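Long-range contacts in UTP-glucose-1-phosphate uridylyltransferase 2 (Trypanosoma brucei, PDB 3GUE), which probably catalyses the reversible transfer of a uridylyl group from UTP to glucose 1-phosphate, giving UDP-glucose and diphosphate: residues Gly63-Gly68 with Thr226-Leu231; Arg230-Met235 with Asn305-Leu310; Lys238-Leu243 with Arg361-Val366; Cys247-Ser252 with Gln293-His298. All blocks are in the same frame, centred on the assembly; numbering follows the deposited sequence.

Interaction 1 (Gly63-Gly68 with Thr226-Leu231); sequences GIETKG and TLDVRL
Glu65 is the first residue to drop out of helical phi/psi at the end of helix 61-64, and it passes beside the opening turn of helix 229-237, its CA 5.8 Å from that of Arg230. Asp228 occupies the N-cap of that second helix: with CG anti to its own backbone N (chi1 -174°), OD1 takes weak hydrogen bonds from the amides of Arg230 and Leu231. Glu65 points its side chain at the same turn. Extended beyond CG, it meets Asp228 tip to tip, the two carboxylate planes 82° apart, and Glu65 OE2 stops 2.7 Å from Asp228 OD2. Water 1 bridges the pair, donating to Glu65 OE1 and to Asp228 OD2. The Arg230 chain crosses Glu65 at about a right angle, CB packing 3.6 Å from Glu65 CD, and its guanidinium turns an edge to the acid in a long salt bridge, Glu65 OE1 to Arg230 NE 3.9 Å. Water 2 joins the backbones, accepting from Thr66 N and donating to Arg230 O. Among the apolar groups, Ile64 CD1 lies 3.8 Å from Leu231 CD1. Arg371 forms a salt bridge with Asp228 OD2. Two acid oxygens this close suggest that one carboxyl group probably carries a proton, while Arg371 and the positive end of the helix dipole would favour a charged Asp228.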
loop_
_atom_site.group_PDB
_atom_site.type_symbol
_atom_site.label_atom_id
_atom_site.label_comp_id
_atom_site.label_asym_id
_atom_site.label_seq_id
_atom_site.Cartn_x
_atom_site.Cartn_y
_atom_site.Cartn_z
ATOM N N GLY A 63 19.081 5.574 -16.921
ATOM C CA GLY A 63 19.266 6.830 -17.619
ATOM C C GLY A 63 19.581 7.948 -16.645
ATOM O O GLY A 63 20.705 8.442 -16.622
ATOM N N ILE A 64 18.620 8.286 -15.782
ATOM C CA ILE A 64 18.607 9.572 -15.067
ATOM C C ILE A 64 19.596 9.738 -13.911
ATOM O O ILE A 64 19.851 10.870 -13.468
ATOM C CB ILE A 64 17.178 9.939 -14.576
ATOM C CG1 ILE A 64 16.560 8.814 -13.739
ATOM C CG2 ILE A 64 16.274 10.301 -15.763
ATOM C CD1 ILE A 64 15.591 9.299 -12.648
ATOM N N GLU A 65 20.130 8.616 -13.409
ATOM C CA GLU A 65 21.075 8.631 -12.279
ATOM C C GLU A 65 22.547 8.744 -12.710
ATOM O O GLU A 65 22.912 8.351 -13.809
ATOM C CB GLU A 65 20.872 7.395 -11.395
ATOM C CG GLU A 65 19.615 7.471 -10.530
ATOM C CD GLU A 65 19.502 6.329 -9.523
ATOM O OE1 GLU A 65 20.259 5.336 -9.630
ATOM O OE2 GLU A 65 18.642 6.426 -8.626
ATOM N N THR A 66 23.385 9.286 -11.830
ATOM C CA THR A 66 24.822 9.412 -12.101
ATOM C C THR A 66 25.645 8.745 -10.991
ATOM O O THR A 66 25.103 8.389 -9.941
ATOM C CB THR A 66 25.255 10.899 -12.251
ATOM O OG1 THR A 66 25.084 11.581 -11.000
ATOM C CG2 THR A 66 24.445 11.606 -13.346
ATOM N N LYS A 67 26.946 8.569 -11.224
ATOM C CA LYS A 67 27.865 8.151 -10.164
ATOM C C LYS A 67 28.040 9.289 -9.136
ATOM O O LYS A 67 27.833 10.466 -9.458
ATOM C CB LYS A 67 29.227 7.752 -10.733
ATOM C CG LYS A 67 29.225 6.451 -11.568
ATOM C CD LYS A 67 30.617 6.053 -12.026
ATOM C CE LYS A 67 31.050 6.802 -13.289
ATOM N NZ LYS A 67 32.372 6.321 -13.818
ATOM N N GLY A 68 28.430 8.928 -7.913
ATOM C CA GLY A 68 28.670 9.910 -6.855
ATOM C C GLY A 68 27.378 10.154 -6.108
ATOM O O GLY A 68 26.291 9.926 -6.660
ATOM N N THR A 226 13.628 1.083 -1.097
ATOM C CA THR A 226 14.976 1.501 -0.741
ATOM C C THR A 226 15.115 3.024 -0.854
ATOM O O THR A 226 14.646 3.650 -1.813
ATOM C CB THR A 226 16.097 0.720 -1.572
ATOM O OG1 THR A 226 17.389 0.994 -1.038
ATOM C CG2 THR A 226 16.101 1.095 -3.073
ATOM N N LEU A 227 15.740 3.620 0.145
ATOM C CA LEU A 227 16.188 4.990 0.002
ATOM C C LEU A 227 17.398 5.007 -0.974
ATOM O O LEU A 227 18.483 4.523 -0.645
ATOM C CB LEU A 227 16.549 5.551 1.371
ATOM C CG LEU A 227 16.560 7.082 1.399
ATOM C CD1 LEU A 227 16.117 7.636 2.762
ATOM C CD2 LEU A 227 17.889 7.651 0.972
ATOM N N ASP A 228 17.196 5.528 -2.182
ATOM C CA ASP A 228 18.274 5.609 -3.194
ATOM C C ASP A 228 18.802 7.024 -3.173
ATOM O O ASP A 228 18.117 7.942 -3.631
ATOM C CB ASP A 228 17.728 5.286 -4.590
ATOM C CG ASP A 228 18.819 5.214 -5.675
ATOM O OD1 ASP A 228 19.928 5.791 -5.561
ATOM O OD2 ASP A 228 18.541 4.552 -6.692
ATOM N N VAL A 229 19.990 7.229 -2.614
ATOM C CA VAL A 229 20.549 8.586 -2.605
ATOM C C VAL A 229 20.766 9.161 -4.044
ATOM O O VAL A 229 20.614 10.365 -4.249
ATOM C CB VAL A 229 21.799 8.717 -1.691
ATOM C CG1 VAL A 229 22.270 10.181 -1.607
ATOM C CG2 VAL A 229 21.505 8.169 -0.289
ATOM N N ARG A 230 21.043 8.303 -5.032
ATOM C CA ARG A 230 21.217 8.761 -6.440
ATOM C C ARG A 230 19.891 9.247 -7.099
ATOM O O ARG A 230 19.907 10.091 -7.996
ATOM C CB ARG A 230 21.939 7.701 -7.311
ATOM C CG ARG A 230 23.316 7.263 -6.760
ATOM C CD ARG A 230 24.155 6.446 -7.781
ATOM N NE ARG A 230 23.731 5.047 -7.850
ATOM C CZ ARG A 230 24.473 3.996 -7.490
ATOM N NH1 ARG A 230 25.724 4.155 -7.036
ATOM N NH2 ARG A 230 23.959 2.767 -7.586
ATOM N N LEU A 231 18.765 8.726 -6.627
ATOM C CA LEU A 231 17.448 9.187 -7.056
ATOM C C LEU A 231 17.070 10.436 -6.285
ATOM O O LEU A 231 16.472 11.383 -6.818
ATOM C CB LEU A 231 16.407 8.120 -6.810
ATOM C CG LEU A 231 15.004 8.374 -7.376
ATOM C CD1 LEU A 231 14.998 8.761 -8.891
ATOM C CD2 LEU A 231 14.149 7.143 -7.117
HETATM O O HOH W 1 20.488 3.015 -8.219
HETATM O O HOH W 2 21.812 10.605 -9.480
#

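Interaction 2 (Arg230-Met235 with Asn305-Leu310)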
loop_
_atom_site.group_PDB
_atom_site.type_symbol
_atom_site.label_atom_id
_atom_site.label_comp_id
_atom_site.label_asym_id
_atom_site.label_seq_id
_atom_site.Cartn_x
_atom_site.Cartn_y
_atom_site.Cartn_z
ATOM N N ARG A 230 21.043 8.303 -5.032
ATOM C CA ARG A 230 21.217 8.761 -6.440
ATOM C C ARG A 230 19.891 9.247 -7.099
ATOM O O ARG A 230 19.907 10.091 -7.996
ATOM C CB ARG A 230 21.939 7.701 -7.311
ATOM C CG ARG A 230 23.316 7.263 -6.760
ATOM C CD ARG A 230 24.155 6.446 -7.781
ATOM N NE ARG A 230 23.731 5.047 -7.850
ATOM C CZ ARG A 230 24.473 3.996 -7.490
ATOM N NH1 ARG A 230 25.724 4.155 -7.036
ATOM N NH2 ARG A 230 23.959 2.767 -7.586
ATOM N N LEU A 231 18.765 8.726 -6.627
ATOM C CA LEU A 231 17.448 9.187 -7.056
ATOM C C LEU A 231 17.070 10.436 -6.285
ATOM O O LEU A 231 16.472 11.383 -6.818
ATOM C CB LEU A 231 16.407 8.120 -6.810
ATOM C CG LEU A 231 15.004 8.374 -7.376
ATOM C CD1 LEU A 231 14.998 8.761 -8.891
ATOM C CD2 LEU A 231 14.149 7.143 -7.117
ATOM N N LEU A 232 17.402 10.435 -5.017
ATOM C CA LEU A 232 17.315 11.671 -4.268
ATOM C C LEU A 232 18.069 12.792 -4.973
ATOM O O LEU A 232 17.532 13.891 -5.130
ATOM C CB LEU A 232 17.815 11.480 -2.843
ATOM C CG LEU A 232 17.793 12.726 -1.954
ATOM C CD1 LEU A 232 16.406 13.449 -2.083
ATOM C CD2 LEU A 232 18.072 12.291 -0.544
ATOM N N ASP A 233 19.306 12.510 -5.386
ATOM C CA ASP A 233 20.183 13.481 -6.069
ATOM C C ASP A 233 19.467 14.039 -7.301
ATOM O O ASP A 233 19.433 15.241 -7.507
ATOM C CB ASP A 233 21.500 12.818 -6.521
ATOM C CG ASP A 233 22.498 12.592 -5.393
ATOM O OD1 ASP A 233 22.330 13.118 -4.278
ATOM O OD2 ASP A 233 23.499 11.893 -5.648
ATOM N N TYR A 234 18.885 13.135 -8.092
ATOM C CA TYR A 234 18.132 13.469 -9.298
ATOM C C TYR A 234 16.943 14.385 -9.056
ATOM O O TYR A 234 16.755 15.375 -9.775
ATOM C CB TYR A 234 17.629 12.212 -9.980
ATOM C CG TYR A 234 16.708 12.515 -11.149
ATOM C CD1 TYR A 234 17.221 13.018 -12.344
ATOM C CD2 TYR A 234 15.325 12.324 -11.043
ATOM C CE1 TYR A 234 16.405 13.312 -13.402
ATOM C CE2 TYR A 234 14.485 12.615 -12.104
ATOM C CZ TYR A 234 15.043 13.111 -13.294
ATOM O OH TYR A 234 14.239 13.398 -14.384
ATOM N N MET A 235 16.147 14.024 -8.057
ATOM C CA MET A 235 14.950 14.770 -7.684
ATOM C C MET A 235 15.295 16.220 -7.329
ATOM O O MET A 235 14.649 17.183 -7.788
ATOM C CB MET A 235 14.312 14.076 -6.493
ATOM C CG MET A 235 13.006 14.696 -6.053
ATOM S SD MET A 235 12.568 14.087 -4.430
ATOM C CE MET A 235 11.044 15.040 -4.190
ATOM N N ASN A 305 6.328 3.878 -3.542
ATOM C CA ASN A 305 7.612 4.437 -3.122
ATOM C C ASN A 305 7.601 5.883 -3.652
ATOM O O ASN A 305 7.847 6.112 -4.858
ATOM C CB ASN A 305 8.811 3.698 -3.768
ATOM C CG ASN A 305 8.889 2.184 -3.417
ATOM O OD1 ASN A 305 8.297 1.692 -2.456
ATOM N ND2 ASN A 305 9.652 1.457 -4.219
ATOM N N ILE A 306 7.328 6.839 -2.768
ATOM C CA ILE A 306 7.204 8.260 -3.154
ATOM C C ILE A 306 8.138 9.165 -2.347
ATOM O O ILE A 306 8.137 9.128 -1.125
ATOM C CB ILE A 306 5.753 8.805 -2.942
ATOM C CG1 ILE A 306 4.672 7.876 -3.521
ATOM C CG2 ILE A 306 5.631 10.220 -3.450
ATOM C CD1 ILE A 306 4.764 7.692 -4.999
ATOM N N TRP A 307 8.879 10.008 -3.061
ATOM C CA TRP A 307 9.712 11.070 -2.479
ATOM C C TRP A 307 8.986 12.402 -2.501
ATOM O O TRP A 307 8.526 12.872 -3.557
ATOM C CB TRP A 307 10.987 11.253 -3.272
ATOM C CG TRP A 307 12.060 10.203 -3.057
ATOM C CD1 TRP A 307 12.228 9.043 -3.752
ATOM C CD2 TRP A 307 13.130 10.259 -2.103
ATOM N NE1 TRP A 307 13.319 8.366 -3.285
ATOM C CE2 TRP A 307 13.892 9.082 -2.264
ATOM C CE3 TRP A 307 13.497 11.174 -1.109
ATOM C CZ2 TRP A 307 15.006 8.787 -1.466
ATOM C CZ3 TRP A 307 14.626 10.887 -0.313
ATOM C CH2 TRP A 307 15.369 9.702 -0.511
ATOM N N ILE A 308 8.961 13.050 -1.349
ATOM C CA ILE A 308 8.431 14.395 -1.299
ATOM C C ILE A 308 9.468 15.387 -0.763
ATOM O O ILE A 308 10.313 15.052 0.076
ATOM C CB ILE A 308 7.059 14.473 -0.551
ATOM C CG1 ILE A 308 7.193 14.039 0.906
ATOM C CG2 ILE A 308 5.921 13.642 -1.317
ATOM C CD1 ILE A 308 5.924 14.367 1.764
ATOM N N ASN A 309 9.431 16.582 -1.327
ATOM C CA ASN A 309 10.140 17.721 -0.786
ATOM C C ASN A 309 9.208 18.372 0.246
ATOM O O ASN A 309 8.066 18.781 -0.068
ATOM C CB ASN A 309 10.556 18.706 -1.902
ATOM C CG ASN A 309 11.334 19.930 -1.367
ATOM O OD1 ASN A 309 10.829 20.682 -0.561
ATOM N ND2 ASN A 309 12.562 20.093 -1.800
ATOM N N LEU A 310 9.713 18.447 1.473
ATOM C CA LEU A 310 8.935 18.824 2.634
ATOM C C LEU A 310 8.614 20.333 2.663
ATOM O O LEU A 310 7.527 20.721 3.065
ATOM C CB LEU A 310 9.662 18.364 3.902
ATOM C CG LEU A 310 9.798 16.850 4.106
ATOM C CD1 LEU A 310 10.583 16.578 5.378
ATOM C CD2 LEU A 310 8.404 16.212 4.184
#
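Helix 229-237 packs here on the mixed central sheet of the nucleotidyltransferase domain, a GT-A-type alpha/beta fold, with Trp307 of strand 300-309 projecting at the helix. The axes of the two short segments pass 10.2 Å apart and cross at -45°, and Leu232 and Trp307 have the nearest CA atoms of the two segments. Trp307 carries its CG anti to the carbonyl carbon, and chi2 of 90° stands the indole up so that successive atoms meet successive helix side chains. At its root, Trp307 CB touches Met235 SD at 3.4 Å, and CG is the next atom beside that sulfur. Relative to the five-membered ring the sulfur is oblique, 5.0 Å from the centroid, a Met-aromatic contact. Leu231 CD2 comes in obliquely near NE1 and CD1 of Trp307. Across the benzene ring lies Leu232: its CB sits over the face, 4.2 Å from the six-membered centroid and 24° off the normal, a CH-pi contact. Both methyls of Leu232 follow at the far rim, CD1 reaching Trp307 CZ3 at 3.6 Å and CD2 spread over CZ3 and CH2. The indole, rising from the sheet, thus meets helix 229-237 and also Phe216 of the adjacent strand 214-219, the two rings inclined to each other. Met235, fully extended with CG anti to its N, runs past the indole to the strand backbone, where its CE lies 3.4 Å from Trp307 O and 3.6 Å from Asn309 N.

Interaction 3 (Lys238-Leu243 with Arg361-Val366)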
loop_
_atom_site.group_PDB
_atom_site.type_symbol
_atom_site.label_atom_id
_atom_site.label_comp_id
_atom_site.label_asym_id
_atom_site.label_seq_id
_atom_site.Cartn_x
_atom_site.Cartn_y
_atom_site.Cartn_z
ATOM N N LYS A 238 16.640 18.305 -10.513
ATOM C CA LYS A 238 15.472 18.743 -11.297
ATOM C C LYS A 238 14.485 19.600 -10.481
ATOM O O LYS A 238 13.400 19.956 -10.986
ATOM C CB LYS A 238 14.739 17.514 -11.885
ATOM C CG LYS A 238 15.610 16.638 -12.817
ATOM C CD LYS A 238 16.031 17.341 -14.130
ATOM C CE LYS A 238 14.868 17.470 -15.130
ATOM N NZ LYS A 238 14.149 16.195 -15.450
ATOM N N GLN A 239 14.852 19.903 -9.225
ATOM C CA GLN A 239 14.035 20.715 -8.293
ATOM C C GLN A 239 12.572 20.238 -8.241
ATOM O O GLN A 239 11.626 21.046 -8.353
ATOM C CB GLN A 239 14.079 22.214 -8.650
ATOM C CG GLN A 239 15.450 22.944 -8.587
ATOM C CD GLN A 239 15.519 24.118 -9.582
ATOM O OE1 GLN A 239 15.171 23.975 -10.764
ATOM N NE2 GLN A 239 15.969 25.275 -9.108
ATOM N N LEU A 240 12.394 18.927 -8.070
ATOM C CA LEU A 240 11.066 18.299 -8.029
ATOM C C LEU A 240 10.481 18.376 -6.634
ATOM O O LEU A 240 11.232 18.254 -5.656
ATOM C CB LEU A 240 11.158 16.812 -8.396
ATOM C CG LEU A 240 11.764 16.340 -9.716
ATOM C CD1 LEU A 240 11.503 14.857 -9.854
ATOM C CD2 LEU A 240 11.167 17.123 -10.860
ATOM N N GLY A 241 9.158 18.576 -6.549
ATOM C CA GLY A 241 8.438 18.500 -5.285
ATOM C C GLY A 241 8.010 17.082 -4.937
ATOM O O GLY A 241 7.794 16.739 -3.771
ATOM N N PHE A 242 7.898 16.259 -5.969
ATOM C CA PHE A 242 7.304 14.944 -5.845
ATOM C C PHE A 242 7.889 14.058 -6.949
ATOM O O PHE A 242 7.926 14.445 -8.129
ATOM C CB PHE A 242 5.787 15.115 -5.972
ATOM C CG PHE A 242 4.982 13.832 -5.974
ATOM C CD1 PHE A 242 4.222 13.476 -4.860
ATOM C CD2 PHE A 242 4.917 13.052 -7.102
ATOM C CE1 PHE A 242 3.420 12.322 -4.880
ATOM C CE2 PHE A 242 4.166 11.868 -7.135
ATOM C CZ PHE A 242 3.394 11.505 -6.029
ATOM N N LEU A 243 8.406 12.901 -6.533
ATOM C CA LEU A 243 8.846 11.866 -7.422
ATOM C C LEU A 243 8.162 10.551 -7.045
ATOM O O LEU A 243 8.261 10.102 -5.911
ATOM C CB LEU A 243 10.364 11.730 -7.388
ATOM C CG LEU A 243 11.046 10.865 -8.464
ATOM C CD1 LEU A 243 12.448 11.364 -8.714
ATOM C CD2 LEU A 243 11.068 9.343 -8.146
ATOM N N ARG A 361 6.207 20.768 -9.459
ATOM C CA ARG A 361 7.127 20.001 -10.293
ATOM C C ARG A 361 7.144 18.552 -9.811
ATOM O O ARG A 361 7.657 18.249 -8.720
ATOM C CB ARG A 361 8.520 20.612 -10.239
ATOM C CG ARG A 361 8.614 22.036 -10.750
ATOM C CD ARG A 361 10.017 22.571 -10.554
ATOM N NE ARG A 361 10.962 21.740 -11.306
ATOM C CZ ARG A 361 11.221 21.922 -12.596
ATOM N NH1 ARG A 361 10.622 22.924 -13.247
ATOM N NH2 ARG A 361 12.073 21.121 -13.222
ATOM N N SER A 362 6.565 17.665 -10.617
ATOM C CA SER A 362 6.436 16.284 -10.234
ATOM C C SER A 362 6.859 15.376 -11.387
ATOM O O SER A 362 6.798 15.769 -12.549
ATOM C CB SER A 362 5.016 15.982 -9.727
ATOM O OG SER A 362 4.116 15.820 -10.794
ATOM N N GLU A 363 7.313 14.174 -11.067
ATOM C CA GLU A 363 7.758 13.233 -12.080
ATOM C C GLU A 363 7.503 11.805 -11.619
ATOM O O GLU A 363 7.428 11.529 -10.409
ATOM C CB GLU A 363 9.253 13.424 -12.359
ATOM C CG GLU A 363 9.610 14.646 -13.253
ATOM C CD GLU A 363 11.015 14.588 -13.846
ATOM O OE1 GLU A 363 11.666 13.540 -13.736
ATOM O OE2 GLU A 363 11.466 15.592 -14.435
ATOM N N ALA A 364 7.365 10.905 -12.589
ATOM C CA ALA A 364 7.380 9.483 -12.328
ATOM C C ALA A 364 8.566 8.870 -13.092
ATOM O O ALA A 364 8.842 9.249 -14.240
ATOM C CB ALA A 364 6.081 8.867 -12.773
ATOM N N VAL A 365 9.262 7.924 -12.462
ATOM C CA VAL A 365 10.419 7.238 -13.078
ATOM C C VAL A 365 10.271 5.728 -12.978
ATOM O O VAL A 365 9.865 5.214 -11.923
ATOM C CB VAL A 365 11.735 7.646 -12.351
ATOM C CG1 VAL A 365 13.009 7.053 -13.057
ATOM C CG2 VAL A 365 11.822 9.141 -12.202
ATOM N N VAL A 366 10.627 4.995 -14.036
ATOM C CA VAL A 366 10.561 3.525 -13.959
ATOM C C VAL A 366 11.751 2.918 -13.209
ATOM O O VAL A 366 12.903 3.167 -13.565
ATOM C CB VAL A 366 10.390 2.824 -15.346
ATOM C CG1 VAL A 366 10.036 1.354 -15.128
ATOM C CG2 VAL A 366 9.314 3.500 -16.168
#
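Three bends in a row, at chi2, chi3 and chi4, curl the Lys238 chain round so that its NZ arrives at Glu363, whose own chain runs extended beyond CG. The two cross at about a right angle in a salt bridge, Lys238 NZ to Glu363 OE2 2.9 Å, on the syn lone pair of that oxygen. Tyr234 OH is hydrogen-bonded to both Lys238 NZ and Glu363 OE1, tying the pair to helix 229-237. Arg361 is bent once, at chi3 (61°), which swings its guanidinium edge onto the backbone: NE and NH2 both grip Lys238 O, at 3.0 and 2.8 Å, side-on and close to the guanidinium plane. That carbonyl belongs to the helix end, where Gln239, with positive phi, closes a Schellman motif. Beside the salt bridge the methyls of Leu240 pack on the aliphatic part of Glu363, Leu240 CD1 3.7 Å from Glu363 CB. Backbone bonds then take over. Arg361 O accepts from Gly241 N at 2.7 Å and weakly from Phe242 N, and Glu363 N donates to Phe242 O at 3.0 Å. Further along, Leu243 CD2 meets Val365 CG2 at 4.1 Å on the face that carries Glu363. Paired this way, Phe242 with Ser362 and Leu243 with Glu363, strands 242-248 and 362-366 run parallel, the latter forming one edge of the mixed sheet at the core of this GT-A-type domain.

Interaction 4 (Cys247-Ser252 with Gln293-His298). With SO4 (sulfate ion), chain G.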
loop_
_atom_site.group_PDB
_atom_site.type_symbol
_atom_site.label_atom_id
_atom_site.label_comp_id
_atom_site.label_asym_id
_atom_site.label_seq_id
_atom_site.Cartn_x
_atom_site.Cartn_y
_atom_site.Cartn_z
ATOM N N CYS A 247 6.868 0.703 -11.658
ATOM C CA CYS A 247 7.444 -0.456 -12.325
ATOM C C CYS A 247 6.690 -0.750 -13.625
ATOM O O CYS A 247 5.482 -0.462 -13.752
ATOM C CB CYS A 247 7.392 -1.686 -11.396
ATOM S SG CYS A 247 8.472 -1.619 -9.908
ATOM N N ARG A 248 7.400 -1.326 -14.590
ATOM C CA ARG A 248 6.762 -2.023 -15.693
ATOM C C ARG A 248 5.801 -3.044 -15.063
ATOM O O ARG A 248 6.209 -3.977 -14.350
ATOM C CB ARG A 248 7.821 -2.675 -16.616
ATOM C CG ARG A 248 7.299 -3.715 -17.622
ATOM C CD ARG A 248 6.530 -3.073 -18.760
ATOM N NE ARG A 248 6.088 -4.039 -19.774
ATOM C CZ ARG A 248 5.402 -3.719 -20.871
ATOM N NH1 ARG A 248 5.087 -2.452 -21.113
ATOM N NH2 ARG A 248 5.029 -4.668 -21.737
ATOM N N ARG A 249 4.513 -2.801 -15.272
ATOM C CA ARG A 249 3.470 -3.659 -14.770
ATOM C C ARG A 249 3.638 -5.108 -15.253
ATOM O O ARG A 249 4.008 -5.337 -16.398
ATOM C CB ARG A 249 2.109 -3.126 -15.192
ATOM C CG ARG A 249 0.964 -3.562 -14.285
ATOM C CD ARG A 249 -0.294 -2.881 -14.749
ATOM N NE ARG A 249 -1.480 -3.230 -13.969
ATOM C CZ ARG A 249 -2.706 -2.850 -14.298
ATOM N NH1 ARG A 249 -2.901 -2.093 -15.381
ATOM N NH2 ARG A 249 -3.727 -3.195 -13.538
ATOM N N THR A 250 3.358 -6.054 -14.351
ATOM C CA THR A 250 3.369 -7.495 -14.623
ATOM C C THR A 250 1.958 -8.057 -14.455
ATOM O O THR A 250 1.046 -7.361 -13.994
ATOM C CB THR A 250 4.318 -8.266 -13.657
ATOM O OG1 THR A 250 3.858 -8.111 -12.306
ATOM C CG2 THR A 250 5.763 -7.756 -13.766
ATOM N N GLU A 251 1.775 -9.323 -14.814
ATOM C CA GLU A 251 0.490 -9.994 -14.651
ATOM C C GLU A 251 0.028 -10.059 -13.175
ATOM O O GLU A 251 -1.177 -10.066 -12.900
ATOM C CB GLU A 251 0.568 -11.390 -15.264
ATOM C CG GLU A 251 -0.701 -11.849 -15.946
ATOM C CD GLU A 251 -0.740 -13.353 -16.162
ATOM O OE1 GLU A 251 0.282 -13.936 -16.605
ATOM O OE2 GLU A 251 -1.803 -13.959 -15.888
ATOM N N SER A 252 0.980 -10.075 -12.236
ATOM C CA SER A 252 0.659 -10.031 -10.802
ATOM C C SER A 252 0.149 -8.661 -10.277
ATOM O O SER A 252 -0.361 -8.570 -9.162
ATOM C CB SER A 252 1.862 -10.512 -9.976
ATOM O OG SER A 252 2.941 -9.602 -10.061
ATOM N N GLN A 293 -7.137 -3.633 -16.237
ATOM C CA GLN A 293 -6.294 -4.857 -16.117
ATOM C C GLN A 293 -5.522 -5.226 -17.389
ATOM O O GLN A 293 -4.847 -6.252 -17.447
ATOM C CB GLN A 293 -7.104 -6.061 -15.609
ATOM C CG GLN A 293 -7.712 -5.893 -14.213
ATOM C CD GLN A 293 -6.684 -5.970 -13.090
ATOM O OE1 GLN A 293 -5.497 -6.224 -13.317
ATOM N NE2 GLN A 293 -7.153 -5.804 -11.864
ATOM N N ASN A 294 -5.608 -4.371 -18.398
ATOM C CA ASN A 294 -4.756 -4.476 -19.576
ATOM C C ASN A 294 -3.348 -3.957 -19.218
ATOM O O ASN A 294 -3.124 -2.758 -19.215
ATOM C CB ASN A 294 -5.388 -3.659 -20.709
ATOM C CG ASN A 294 -4.719 -3.878 -22.040
ATOM O OD1 ASN A 294 -3.535 -4.193 -22.109
ATOM N ND2 ASN A 294 -5.481 -3.703 -23.120
ATOM N N ILE A 295 -2.409 -4.858 -18.904
ATOM C CA ILE A 295 -1.089 -4.439 -18.402
ATOM C C ILE A 295 -0.202 -3.856 -19.512
ATOM O O ILE A 295 0.807 -3.189 -19.223
ATOM C CB ILE A 295 -0.331 -5.571 -17.655
ATOM C CG1 ILE A 295 0.099 -6.692 -18.633
ATOM C CG2 ILE A 295 -1.156 -6.097 -16.451
ATOM C CD1 ILE A 295 1.054 -7.695 -18.011
ATOM N N ALA A 296 -0.604 -4.093 -20.762
ATOM C CA ALA A 296 0.145 -3.631 -21.924
ATOM C C ALA A 296 -0.228 -2.183 -22.250
ATOM O O ALA A 296 0.626 -1.406 -22.646
ATOM C CB ALA A 296 -0.120 -4.535 -23.111
ATOM N N LYS A 297 -1.513 -1.845 -22.068
ATOM C CA LYS A 297 -2.006 -0.475 -22.243
ATOM C C LYS A 297 -1.621 0.443 -21.076
ATOM O O LYS A 297 -1.087 1.548 -21.273
ATOM C CB LYS A 297 -3.530 -0.490 -22.427
ATOM C CG LYS A 297 -4.099 0.777 -23.041
ATOM C CD LYS A 297 -5.570 0.920 -22.725
ATOM C CE LYS A 297 -6.197 2.007 -23.578
ATOM N NZ LYS A 297 -7.691 1.962 -23.540
ATOM N N HIS A 298 -1.917 -0.020 -19.857
ATOM C CA HIS A 298 -1.617 0.706 -18.646
ATOM C C HIS A 298 -0.490 -0.040 -17.927
ATOM O O HIS A 298 -0.724 -0.784 -16.978
ATOM C CB HIS A 298 -2.883 0.830 -17.793
ATOM C CG HIS A 298 -3.991 1.556 -18.492
ATOM N ND1 HIS A 298 -3.906 2.889 -18.837
ATOM C CD2 HIS A 298 -5.185 1.125 -18.954
ATOM C CE1 HIS A 298 -5.024 3.258 -19.430
ATOM N NE2 HIS A 298 -5.812 2.204 -19.526
HETATM S S SO4 G . -8.872 -2.090 -23.862
HETATM O O1 SO4 G . -10.247 -2.475 -24.214
HETATM O O2 SO4 G . -8.071 -1.994 -25.084
HETATM O O3 SO4 G . -8.896 -0.798 -23.171
HETATM O O4 SO4 G . -8.336 -3.089 -22.940
HETATM O O HOH W 3 3.204 -4.281 -18.849
#
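Gln293 opens the loop segment with its chain bent at chi2, so that OE1 comes within 3.5 Å of Arg249 NH2, while its NE2 bonds to Lys254 O. Asn294 turns away from Arg249; Lys297 N donates to Asn294 OD1 at 3.1 Å from above the carbonyl plane, an Asx motif that shapes the next turn. Ile295 CG2 lies over one face of the Arg249 guanidinium and 3.7 Å from Arg249 CD, and CD1 sets against the backbone at Glu251 N. Water 3 donates to Ile295 O and to Arg249 O, fastening the two backbones. Lys297 NZ and Asn294 ND2 hold a sulfate ion, probably from the crystallisation liquor, at 3.0 Å from O3 and 2.9 Å from O4. His298 ends the segment with its carbonyl: Arg249, extended from CG to NE, drives NH1 onto a lone pair of His298 O at 3.0 Å, nearly straight at 166°. Phe292 O takes a further bond from NH1 and Asp253 O one from NE, and Phe292 adds a cation-pi contact. The side chain of Arg249 lies about 8 Å from the bound UDP-glucose. The segment thus links helix 289-292 to strand 300-309 and packs where strand 242-248 runs out.

In the fold
From the N terminus, 63-68, which covers the last turn of helix 61-64 and the loop after it, meets the start of helix 229-237, and interaction 1 closes that long loop. Interaction 2 begins on the same helix, sharing Arg230 and Leu231, and ends on strand 300-309. Before it closes, interaction 3 opens at 238-243 and runs on to 361-366, so the two cross. Interaction 4 lies within the spans of both and touches interaction 3, Val366 CG1 packing on Arg248 N. Interaction 1 ties helix 61-64 to helix 229-237, interaction 2 that helix to the sheet, interaction 3 joins two strands, and interaction 4 ties the loop before strand 300-309 to the end of strand 242-248.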